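Local coordinates for protein serine-pyruvate aminotransferase (AgxT) (Sulfolobus solfataricus, PDB 3ZRP) that probably transfers the amino group of L-serine to pyruvate, using pyridoxal 5'-phosphate as cofactor, at residues 17-23 and 250-255; 28-34 and 238-244; 37-42 and 229-234. The contacts are given in a common frame with arbitrary orientation. Residue numbers count along the deposited sequence, not the author numbering.

Contact 1 (17-23 and 250-255); sequences VLVAGLE and LQLAEA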
loop_
_atom_site.group_PDB
_atom_site.type_symbol
_atom_site.label_atom_id
_atom_site.label_comp_id
_atom_site.label_asym_id
_atom_site.label_seq_id
_atom_site.Cartn_x
_atom_site.Cartn_y
_atom_site.Cartn_z
ATOM N N VAL A 17 2.951 -2.284 -19.372
ATOM C CA VAL A 17 2.997 -2.414 -17.915
ATOM C C VAL A 17 1.593 -2.256 -17.361
ATOM O O VAL A 17 1.135 -3.121 -16.610
ATOM C CB VAL A 17 3.998 -1.420 -17.246
ATOM C CG1 VAL A 17 3.988 -1.565 -15.719
ATOM C CG2 VAL A 17 5.412 -1.637 -17.779
ATOM N N LEU A 18 0.902 -1.185 -17.753
ATOM C CA LEU A 18 -0.469 -0.940 -17.261
ATOM C C LEU A 18 -1.443 -2.052 -17.633
ATOM O O LEU A 18 -2.285 -2.440 -16.816
ATOM C CB LEU A 18 -1.014 0.389 -17.767
ATOM C CG LEU A 18 -0.407 1.670 -17.215
ATOM C CD1 LEU A 18 -0.935 2.820 -18.057
ATOM C CD2 LEU A 18 -0.725 1.853 -15.722
ATOM N N VAL A 19 -1.321 -2.552 -18.866
ATOM C CA VAL A 19 -2.207 -3.587 -19.390
ATOM C C VAL A 19 -2.053 -4.887 -18.609
ATOM O O VAL A 19 -3.036 -5.614 -18.413
ATOM C CB VAL A 19 -1.988 -3.826 -20.925
ATOM C CG1 VAL A 19 -2.614 -5.138 -21.368
ATOM C CG2 VAL A 19 -2.594 -2.689 -21.728
ATOM N N ALA A 20 -0.828 -5.168 -18.155
ATOM C CA ALA A 20 -0.543 -6.339 -17.309
ATOM C C ALA A 20 -1.442 -6.402 -16.065
ATOM O O ALA A 20 -1.704 -7.482 -15.530
ATOM C CB ALA A 20 0.933 -6.362 -16.904
ATOM N N GLY A 21 -1.914 -5.239 -15.621
ATOM C CA GLY A 21 -2.809 -5.160 -14.461
ATOM C C GLY A 21 -4.276 -5.419 -14.764
ATOM O O GLY A 21 -5.125 -5.310 -13.874
ATOM N N LEU A 22 -4.589 -5.755 -16.016
ATOM C CA LEU A 22 -5.982 -6.053 -16.385
ATOM C C LEU A 22 -6.388 -7.509 -16.148
ATOM O O LEU A 22 -7.565 -7.841 -16.278
ATOM C CB LEU A 22 -6.289 -5.652 -17.832
ATOM C CG LEU A 22 -6.413 -4.186 -18.227
ATOM C CD1 LEU A 22 -6.856 -4.104 -19.685
ATOM C CD2 LEU A 22 -7.381 -3.413 -17.334
ATOM N N GLU A 23 -5.421 -8.357 -15.800
ATOM C CA GLU A 23 -5.682 -9.767 -15.498
ATOM C C GLU A 23 -6.753 -9.921 -14.415
ATOM O O GLU A 23 -6.591 -9.437 -13.292
ATOM C CB GLU A 23 -4.396 -10.492 -15.075
ATOM C CG GLU A 23 -3.740 -11.361 -16.158
ATOM C CD GLU A 23 -2.880 -12.474 -15.572
ATOM O OE1 GLU A 23 -1.920 -12.162 -14.836
ATOM O OE2 GLU A 23 -3.165 -13.662 -15.842
ATOM N N LEU A 250 1.461 -7.539 -10.400
ATOM C CA LEU A 250 1.408 -8.044 -11.790
ATOM C C LEU A 250 2.072 -7.034 -12.739
ATOM O O LEU A 250 2.877 -7.409 -13.610
ATOM C CB LEU A 250 -0.051 -8.273 -12.229
ATOM C CG LEU A 250 -0.893 -9.340 -11.495
ATOM C CD1 LEU A 250 -2.322 -9.408 -12.067
ATOM C CD2 LEU A 250 -0.217 -10.678 -11.554
ATOM N N GLN A 251 1.714 -5.754 -12.573
ATOM C CA GLN A 251 2.327 -4.680 -13.356
ATOM C C GLN A 251 3.849 -4.638 -13.135
ATOM O O GLN A 251 4.621 -4.524 -14.100
ATOM C CB GLN A 251 1.656 -3.323 -13.052
ATOM C CG GLN A 251 0.204 -3.267 -13.538
ATOM C CD GLN A 251 -0.625 -2.120 -12.957
ATOM O OE1 GLN A 251 -0.624 -1.882 -11.754
ATOM N NE2 GLN A 251 -1.368 -1.435 -13.816
ATOM N N LEU A 252 4.274 -4.744 -11.873
ATOM C CA LEU A 252 5.704 -4.770 -11.519
ATOM C C LEU A 252 6.468 -5.913 -12.232
ATOM O O LEU A 252 7.596 -5.712 -12.688
ATOM C CB LEU A 252 5.931 -4.835 -9.979
ATOM C CG LEU A 252 7.411 -4.825 -9.511
ATOM C CD1 LEU A 252 8.153 -3.520 -9.917
ATOM C CD2 LEU A 252 7.571 -5.070 -8.001
ATOM N N ALA A 253 5.871 -7.101 -12.315
ATOM C CA ALA A 253 6.570 -8.244 -12.961
ATOM C C ALA A 253 6.838 -7.978 -14.453
ATOM O O ALA A 253 7.897 -8.357 -15.009
ATOM C CB ALA A 253 5.769 -9.535 -12.777
ATOM N N GLU A 254 5.873 -7.316 -15.080
ATOM C CA GLU A 254 5.975 -6.906 -16.461
ATOM C C GLU A 254 7.018 -5.800 -16.635
ATOM O O GLU A 254 7.768 -5.822 -17.606
ATOM C CB GLU A 254 4.606 -6.450 -16.983
ATOM C CG GLU A 254 4.575 -5.996 -18.463
ATOM C CD GLU A 254 4.939 -7.107 -19.483
ATOM O OE1 GLU A 254 5.100 -8.291 -19.104
ATOM O OE2 GLU A 254 5.055 -6.778 -20.682
ATOM N N ALA A 255 7.061 -4.820 -15.721
ATOM C CA ALA A 255 8.156 -3.836 -15.759
ATOM C C ALA A 255 9.509 -4.550 -15.696
ATOM O O ALA A 255 10.419 -4.249 -16.486
ATOM C CB ALA A 255 8.028 -2.803 -14.630
#
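Q251 reaches across from helix 246-262 in an m,t conformation that lays its CG 3.2 Å from V17 O and 3.6 Å from G21 N, and brings NE2 to L18 O for a 3.3 Å hydrogen bond (154°). L18 O also accepts the backbone bond from G21 N (3.1 Å). A CB modelled on G21 would clash with Q251 NE2. V17, with chi1 t, places CG1 4.0 Å from Q251 CB and CG2 4.3 Å from A255 CB. The contact seats the short N-terminal helix 15-20 of this class-V aminotransferase on helix 246-262; beyond it, L18 and L22 meet N24 and L22 of the second subunit. A20 CB packs on E254 CB at 3.7 Å, while E254, t,p, turns its carboxylate to a salt bridge with R257. L250, m,t, extends CD1 to E23 CB (3.8 Å), at the last position of the type I turn 20-23. E23 is a calcium ligand in a crystal structure of this protein, though this chain binds none here.

Contact 2 (28-34 and 238-244); sequences FTSKEFV and AAYFATP. With PLP (pyridoxal-5'-phosphate), chain D.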
loop_
_atom_site.group_PDB
_atom_site.type_symbol
_atom_site.label_atom_id
_atom_site.label_comp_id
_atom_site.label_asym_id
_atom_site.label_seq_id
_atom_site.Cartn_x
_atom_site.Cartn_y
_atom_site.Cartn_z
ATOM N N PHE A 28 -4.405 -13.246 -4.163
ATOM C CA PHE A 28 -3.085 -13.548 -3.595
ATOM C C PHE A 28 -2.726 -15.053 -3.505
ATOM O O PHE A 28 -1.557 -15.400 -3.298
ATOM C CB PHE A 28 -2.917 -12.876 -2.225
ATOM C CG PHE A 28 -3.889 -13.363 -1.199
ATOM C CD1 PHE A 28 -5.145 -12.766 -1.070
ATOM C CD2 PHE A 28 -3.562 -14.429 -0.371
ATOM C CE1 PHE A 28 -6.050 -13.221 -0.118
ATOM C CE2 PHE A 28 -4.471 -14.894 0.584
ATOM C CZ PHE A 28 -5.711 -14.293 0.706
ATOM N N THR A 29 -3.722 -15.931 -3.654
ATOM C CA THR A 29 -3.494 -17.382 -3.655
ATOM C C THR A 29 -3.301 -17.974 -5.059
ATOM O O THR A 29 -2.765 -19.077 -5.197
ATOM C CB THR A 29 -4.651 -18.149 -2.979
ATOM O OG1 THR A 29 -5.878 -17.856 -3.651
ATOM C CG2 THR A 29 -4.796 -17.758 -1.523
ATOM N N SER A 30 -3.739 -17.229 -6.082
ATOM C CA SER A 30 -3.685 -17.661 -7.485
ATOM C C SER A 30 -2.261 -17.889 -7.962
ATOM O O SER A 30 -1.359 -17.129 -7.624
ATOM C CB SER A 30 -4.356 -16.628 -8.390
ATOM O OG SER A 30 -5.649 -16.307 -7.923
ATOM N N LYS A 31 -2.056 -18.928 -8.766
ATOM C CA LYS A 31 -0.711 -19.198 -9.274
ATOM C C LYS A 31 -0.149 -18.055 -10.140
ATOM O O LYS A 31 1.063 -17.824 -10.143
ATOM C CB LYS A 31 -0.616 -20.565 -9.972
ATOM C CG LYS A 31 -1.182 -20.652 -11.393
ATOM C CD LYS A 31 -0.754 -22.002 -12.020
ATOM C CE LYS A 31 -0.709 -21.955 -13.535
ATOM N NZ LYS A 31 -2.062 -21.723 -14.093
ATOM N N GLU A 32 -1.022 -17.316 -10.827
ATOM C CA GLU A 32 -0.592 -16.151 -11.619
ATOM C C GLU A 32 0.060 -15.100 -10.718
ATOM O O GLU A 32 1.067 -14.484 -11.083
ATOM C CB GLU A 32 -1.764 -15.524 -12.377
ATOM C CG GLU A 32 -2.458 -16.467 -13.366
ATOM C CD GLU A 32 -3.625 -17.222 -12.735
ATOM O OE1 GLU A 32 -3.437 -17.902 -11.698
ATOM O OE2 GLU A 32 -4.741 -17.129 -13.284
ATOM N N PHE A 33 -0.516 -14.891 -9.541
ATOM C CA PHE A 33 0.056 -13.922 -8.616
ATOM C C PHE A 33 1.373 -14.420 -8.054
ATOM O O PHE A 33 2.381 -13.702 -8.075
ATOM C CB PHE A 33 -0.906 -13.581 -7.486
ATOM C CG PHE A 33 -0.266 -12.778 -6.408
ATOM C CD1 PHE A 33 -0.035 -11.422 -6.603
ATOM C CD2 PHE A 33 0.179 -13.379 -5.238
ATOM C CE1 PHE A 33 0.586 -10.652 -5.622
ATOM C CE2 PHE A 33 0.819 -12.626 -4.257
ATOM C CZ PHE A 33 1.009 -11.240 -4.455
ATOM N N VAL A 34 1.376 -15.652 -7.554
ATOM C CA VAL A 34 2.589 -16.221 -6.955
ATOM C C VAL A 34 3.750 -16.146 -7.951
ATOM O O VAL A 34 4.855 -15.750 -7.584
ATOM C CB VAL A 34 2.342 -17.677 -6.438
ATOM C CG1 VAL A 34 3.641 -18.363 -6.118
ATOM C CG2 VAL A 34 1.410 -17.663 -5.203
ATOM N N ALA A 238 1.610 -20.259 -2.081
ATOM C CA ALA A 238 0.837 -19.114 -1.598
ATOM C C ALA A 238 0.935 -19.047 -0.080
ATOM O O ALA A 238 1.011 -20.086 0.598
ATOM C CB ALA A 238 -0.619 -19.221 -2.034
ATOM N N ALA A 239 0.953 -17.830 0.453
ATOM C CA ALA A 239 0.924 -17.602 1.900
ATOM C C ALA A 239 0.133 -16.324 2.168
ATOM O O ALA A 239 -0.038 -15.503 1.262
ATOM C CB ALA A 239 2.320 -17.484 2.447
ATOM N N TYR A 240 -0.347 -16.150 3.395
ATOM C CA TYR A 240 -1.102 -14.926 3.716
ATOM C C TYR A 240 -0.570 -14.254 4.973
ATOM O O TYR A 240 -0.527 -14.865 6.053
ATOM C CB TYR A 240 -2.580 -15.241 3.873
ATOM C CG TYR A 240 -3.378 -14.020 4.323
ATOM C CD1 TYR A 240 -3.639 -12.977 3.444
ATOM C CD2 TYR A 240 -3.796 -13.904 5.645
ATOM C CE1 TYR A 240 -4.352 -11.845 3.869
ATOM C CE2 TYR A 240 -4.507 -12.800 6.077
ATOM C CZ TYR A 240 -4.772 -11.776 5.185
ATOM O OH TYR A 240 -5.446 -10.658 5.637
ATOM N N PHE A 241 -0.150 -12.996 4.843
ATOM C CA PHE A 241 0.062 -12.203 6.037
ATOM C C PHE A 241 -1.029 -11.139 6.017
ATOM O O PHE A 241 -1.893 -11.101 6.893
ATOM C CB PHE A 241 1.437 -11.521 6.068
ATOM C CG PHE A 241 1.506 -10.390 7.086
ATOM C CD1 PHE A 241 1.115 -10.609 8.422
ATOM C CD2 PHE A 241 1.885 -9.102 6.700
ATOM C CE1 PHE A 241 1.143 -9.564 9.367
ATOM C CE2 PHE A 241 1.915 -8.050 7.649
ATOM C CZ PHE A 241 1.533 -8.278 8.963
ATOM N N ALA A 242 -0.958 -10.281 5.005
ATOM C CA ALA A 242 -1.992 -9.265 4.793
ATOM C C ALA A 242 -2.157 -9.141 3.283
ATOM O O ALA A 242 -1.228 -9.436 2.534
ATOM C CB ALA A 242 -1.536 -7.952 5.389
ATOM N N THR A 243 -3.317 -8.674 2.821
ATOM C CA THR A 243 -3.545 -8.643 1.376
ATOM C C THR A 243 -2.573 -7.645 0.716
ATOM O O THR A 243 -2.554 -6.475 1.085
ATOM C CB THR A 243 -5.001 -8.279 1.028
ATOM O OG1 THR A 243 -5.885 -9.207 1.675
ATOM C CG2 THR A 243 -5.202 -8.357 -0.485
ATOM N N PRO A 244 -1.743 -8.117 -0.238
ATOM C CA PRO A 244 -0.847 -7.229 -0.977
ATOM C C PRO A 244 -1.545 -6.572 -2.182
ATOM O O PRO A 244 -2.647 -7.031 -2.594
ATOM C CB PRO A 244 0.257 -8.205 -1.492
ATOM C CG PRO A 244 -0.507 -9.446 -1.730
ATOM C CD PRO A 244 -1.554 -9.534 -0.646
HETATM N N1 PLP D . -10.408 -7.838 8.875
HETATM C C2 PLP D . -11.249 -8.711 8.228
HETATM C C2A PLP D . -12.611 -8.967 8.828
HETATM C C3 PLP D . -10.848 -9.335 7.030
HETATM O O3 PLP D . -11.627 -10.113 6.439
HETATM C C4 PLP D . -9.583 -9.063 6.479
HETATM C C4A PLP D . -9.198 -9.738 5.153
HETATM C C5 PLP D . -8.744 -8.175 7.175
HETATM C C6 PLP D . -9.156 -7.550 8.359
HETATM C C5A PLP D . -7.373 -7.814 6.690
HETATM O O4P PLP D . -7.372 -6.992 5.503
HETATM P P PLP D . -6.090 -6.930 4.569
HETATM O O1P PLP D . -5.776 -8.353 4.237
HETATM O O2P PLP D . -6.564 -6.088 3.450
HETATM O O3P PLP D . -5.011 -6.364 5.421
HETATM O O HOH W 1 0.975 -15.018 -1.805
#
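This contact forms part of the cofactor phosphate site at the dimer interface: segment 238-244 binds the phosphate and packs on segment 28-34. PLP O1P accepts three hydrogen bonds from the loop, from Y240 OH (2.7 Å), T243 OG1 (2.7 Å) and T243 N (2.9 Å). The same PLP is bound by G63, T64, T138, S166 and Q188 of the second subunit. Behind the phosphate ligands sits F28, whose CE2 lies 3.5 Å from Y240 CD1; Y240 CD1 is over a face of the F28 ring, but the two rings meet obliquely, centroids 5.1 Å apart and planes at 39°. F28 CB packs on P244 CD at 3.9 Å, and F33 CZ touches P244 CG at 3.6 Å. At the start of segment 238-244, A238 CB lies 3.8 Å from T29 CA and 4.1 Å from V34 CG2. No direct hydrogen bond joins the segments; a water lies within hydrogen-bonding distance of F28 O (3.0 Å) and A239 O (3.3 Å). F241 O accepts a hydrogen bond from R91 NH1 of the second subunit. Phosphate binding shared between two subunits is characteristic of the active sites of fold-type I PLP enzymes.

Contact 3 (37-42 and 229-234); sequences LAYSLK and VMRGAE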
loop_
_atom_site.group_PDB
_atom_site.type_symbol
_atom_site.label_atom_id
_atom_site.label_comp_id
_atom_site.label_asym_id
_atom_site.label_seq_id
_atom_site.Cartn_x
_atom_site.Cartn_y
_atom_site.Cartn_z
ATOM N N LEU A 37 4.919 -12.515 -8.333
ATOM C CA LEU A 37 5.670 -12.146 -7.141
ATOM C C LEU A 37 7.070 -12.742 -7.175
ATOM O O LEU A 37 8.039 -12.031 -6.953
ATOM C CB LEU A 37 4.934 -12.561 -5.864
ATOM C CG LEU A 37 5.623 -12.214 -4.522
ATOM C CD1 LEU A 37 6.077 -10.762 -4.451
ATOM C CD2 LEU A 37 4.717 -12.519 -3.315
ATOM N N ALA A 38 7.175 -14.040 -7.465
ATOM C CA ALA A 38 8.481 -14.702 -7.578
ATOM C C ALA A 38 9.369 -14.037 -8.631
ATOM O O ALA A 38 10.574 -13.820 -8.415
ATOM C CB ALA A 38 8.307 -16.203 -7.899
ATOM N N TYR A 39 8.770 -13.725 -9.771
ATOM C CA TYR A 39 9.491 -13.077 -10.848
ATOM C C TYR A 39 9.995 -11.677 -10.459
ATOM O O TYR A 39 11.120 -11.287 -10.795
ATOM C CB TYR A 39 8.640 -13.040 -12.119
ATOM C CG TYR A 39 9.401 -12.510 -13.304
ATOM C CD1 TYR A 39 10.143 -13.380 -14.129
ATOM C CD2 TYR A 39 9.426 -11.145 -13.587
ATOM C CE1 TYR A 39 10.858 -12.890 -15.232
ATOM C CE2 TYR A 39 10.134 -10.652 -14.673
ATOM C CZ TYR A 39 10.855 -11.529 -15.489
ATOM O OH TYR A 39 11.562 -11.028 -16.556
ATOM N N SER A 40 9.156 -10.908 -9.765
ATOM C CA SER A 40 9.569 -9.579 -9.309
ATOM C C SER A 40 10.688 -9.656 -8.280
ATOM O O SER A 40 11.629 -8.852 -8.312
ATOM C CB SER A 40 8.352 -8.795 -8.767
ATOM O OG SER A 40 7.406 -8.638 -9.793
ATOM N N LEU A 41 10.590 -10.630 -7.374
ATOM C CA LEU A 41 11.629 -10.854 -6.398
ATOM C C LEU A 41 12.986 -11.103 -7.082
ATOM O O LEU A 41 13.999 -10.512 -6.684
ATOM C CB LEU A 41 11.243 -11.985 -5.433
ATOM C CG LEU A 41 10.047 -11.690 -4.517
ATOM C CD1 LEU A 41 9.656 -12.909 -3.759
ATOM C CD2 LEU A 41 10.351 -10.534 -3.538
ATOM N N LYS A 42 12.997 -11.940 -8.126
ATOM C CA LYS A 42 14.238 -12.183 -8.891
ATOM C C LYS A 42 14.727 -10.934 -9.610
ATOM O O LYS A 42 15.933 -10.664 -9.647
ATOM C CB LYS A 42 14.064 -13.331 -9.902
ATOM C CG LYS A 42 13.840 -14.646 -9.232
ATOM C CD LYS A 42 13.653 -15.763 -10.233
ATOM C CE LYS A 42 12.843 -16.903 -9.618
ATOM N NZ LYS A 42 13.533 -17.546 -8.466
ATOM N N VAL A 229 5.719 -14.848 3.163
ATOM C CA VAL A 229 5.089 -14.645 1.856
ATOM C C VAL A 229 6.122 -14.637 0.729
ATOM O O VAL A 229 5.877 -15.233 -0.330
ATOM C CB VAL A 229 4.181 -13.358 1.813
ATOM C CG1 VAL A 229 3.450 -13.245 0.474
ATOM C CG2 VAL A 229 3.177 -13.384 2.952
ATOM N N MET A 230 7.279 -14.015 0.968
ATOM C CA MET A 230 8.349 -13.891 -0.049
ATOM C C MET A 230 9.073 -15.210 -0.307
ATOM O O MET A 230 9.254 -15.604 -1.469
ATOM C CB MET A 230 9.368 -12.801 0.330
ATOM C CG MET A 230 8.714 -11.432 0.657
ATOM S SD MET A 230 7.772 -10.728 -0.719
ATOM C CE MET A 230 6.235 -10.293 0.111
ATOM N N ARG A 231 9.487 -15.863 0.778
ATOM C CA ARG A 231 10.061 -17.211 0.710
ATOM C C ARG A 231 9.085 -18.183 0.067
ATOM O O ARG A 231 9.458 -18.956 -0.833
ATOM C CB ARG A 231 10.461 -17.679 2.109
ATOM C CG ARG A 231 11.787 -17.106 2.571
ATOM C CD ARG A 231 11.950 -17.243 4.064
ATOM N NE ARG A 231 13.312 -16.912 4.472
ATOM C CZ ARG A 231 13.698 -16.722 5.725
ATOM N NH1 ARG A 231 12.824 -16.816 6.720
ATOM N NH2 ARG A 231 14.962 -16.416 5.979
ATOM N N GLY A 232 7.830 -18.145 0.511
ATOM C CA GLY A 232 6.772 -18.940 -0.100
ATOM C C GLY A 232 6.739 -18.783 -1.610
ATOM O O GLY A 232 6.868 -19.775 -2.330
ATOM N N ALA A 233 6.583 -17.544 -2.088
ATOM C CA ALA A 233 6.482 -17.245 -3.528
ATOM C C ALA A 233 7.587 -17.903 -4.350
ATOM O O ALA A 233 7.324 -18.451 -5.432
ATOM C CB ALA A 233 6.484 -15.743 -3.775
ATOM N N GLU A 234 8.814 -17.850 -3.845
ATOM C CA GLU A 234 9.952 -18.388 -4.585
ATOM C C GLU A 234 9.972 -19.912 -4.590
ATOM O O GLU A 234 10.731 -20.503 -5.350
ATOM C CB GLU A 234 11.279 -17.807 -4.093
ATOM C CG GLU A 234 11.564 -16.428 -4.682
ATOM C CD GLU A 234 13.002 -15.974 -4.532
ATOM O OE1 GLU A 234 13.456 -15.710 -3.403
ATOM O OE2 GLU A 234 13.680 -15.860 -5.568
HETATM O O HOH W 2 11.166 -19.052 -8.258
#
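K42 and E234 form a salt bridge, NZ to OE2 at 3.4 Å, long enough that its hydrogen bond is weak. The stronger partner of E234 is R45, further along the same helix as K42, which forms a salt bridge with OE1. A water bridges K42 NZ (2.8 Å) to the backbone E234 O (3.3 Å), accepting from the first and donating to the second. With chi1 m, chi2 and chi3 t and chi4 at -63°, the lysine brings NZ to the carboxylate although its CA-to-CB bond points sideways. Next to the charged pair the backbones come closest, A38 CA and E234 CA being 5.0 Å apart, and A38 CB lies 3.5 Å from A233 O; the small A38 side chain fits against the backbone of A233 and E234. Segments 37-42 and 229-234 cross at close to a right angle (-103°, axes 8.8 Å apart), packing helix 31-48, which lies against the large sheet of this class-V aminotransferase, on helix 223-234. Inward from the charges, L41 puts CD1 3.6 Å from M230 O and 4.3 Å from A233 CB, and CD2 3.8 Å from M230 SD. L37, t,p, straddles the same surface: CD2 meets A233 CB at 3.7 Å and V229 CG1 at 4.1 Å, while CD1 approaches M230 SD at 4.1 Å. L41 also packs on P56 and I58 of strand 55-60, an edge strand of that sheet within this chain.

Helix 31-48 serves contacts 2 and 3, and helix 246-262 of contact 1 packs on it too: A253 O lies 3.2 Å from Y39 CE2, and S40 OG is 3.3 Å from A253 CA. Contact 3 is nested in the chain inside contact 2, and contact 2 inside contact 1. Contacts 1 and 3 are largely buried, whereas contact 2 is only partly so. Their chemistry differs accordingly: contact 1 has one side-chain-to-backbone hydrogen bond amid apolar packing, contact 3 an apolar interface edged by a salt bridge, and contact 2 aromatic and proline packing behind a phosphate site. Contacts 1 and 2 touch the second subunit; no other protein chain touches the segments of contact 3.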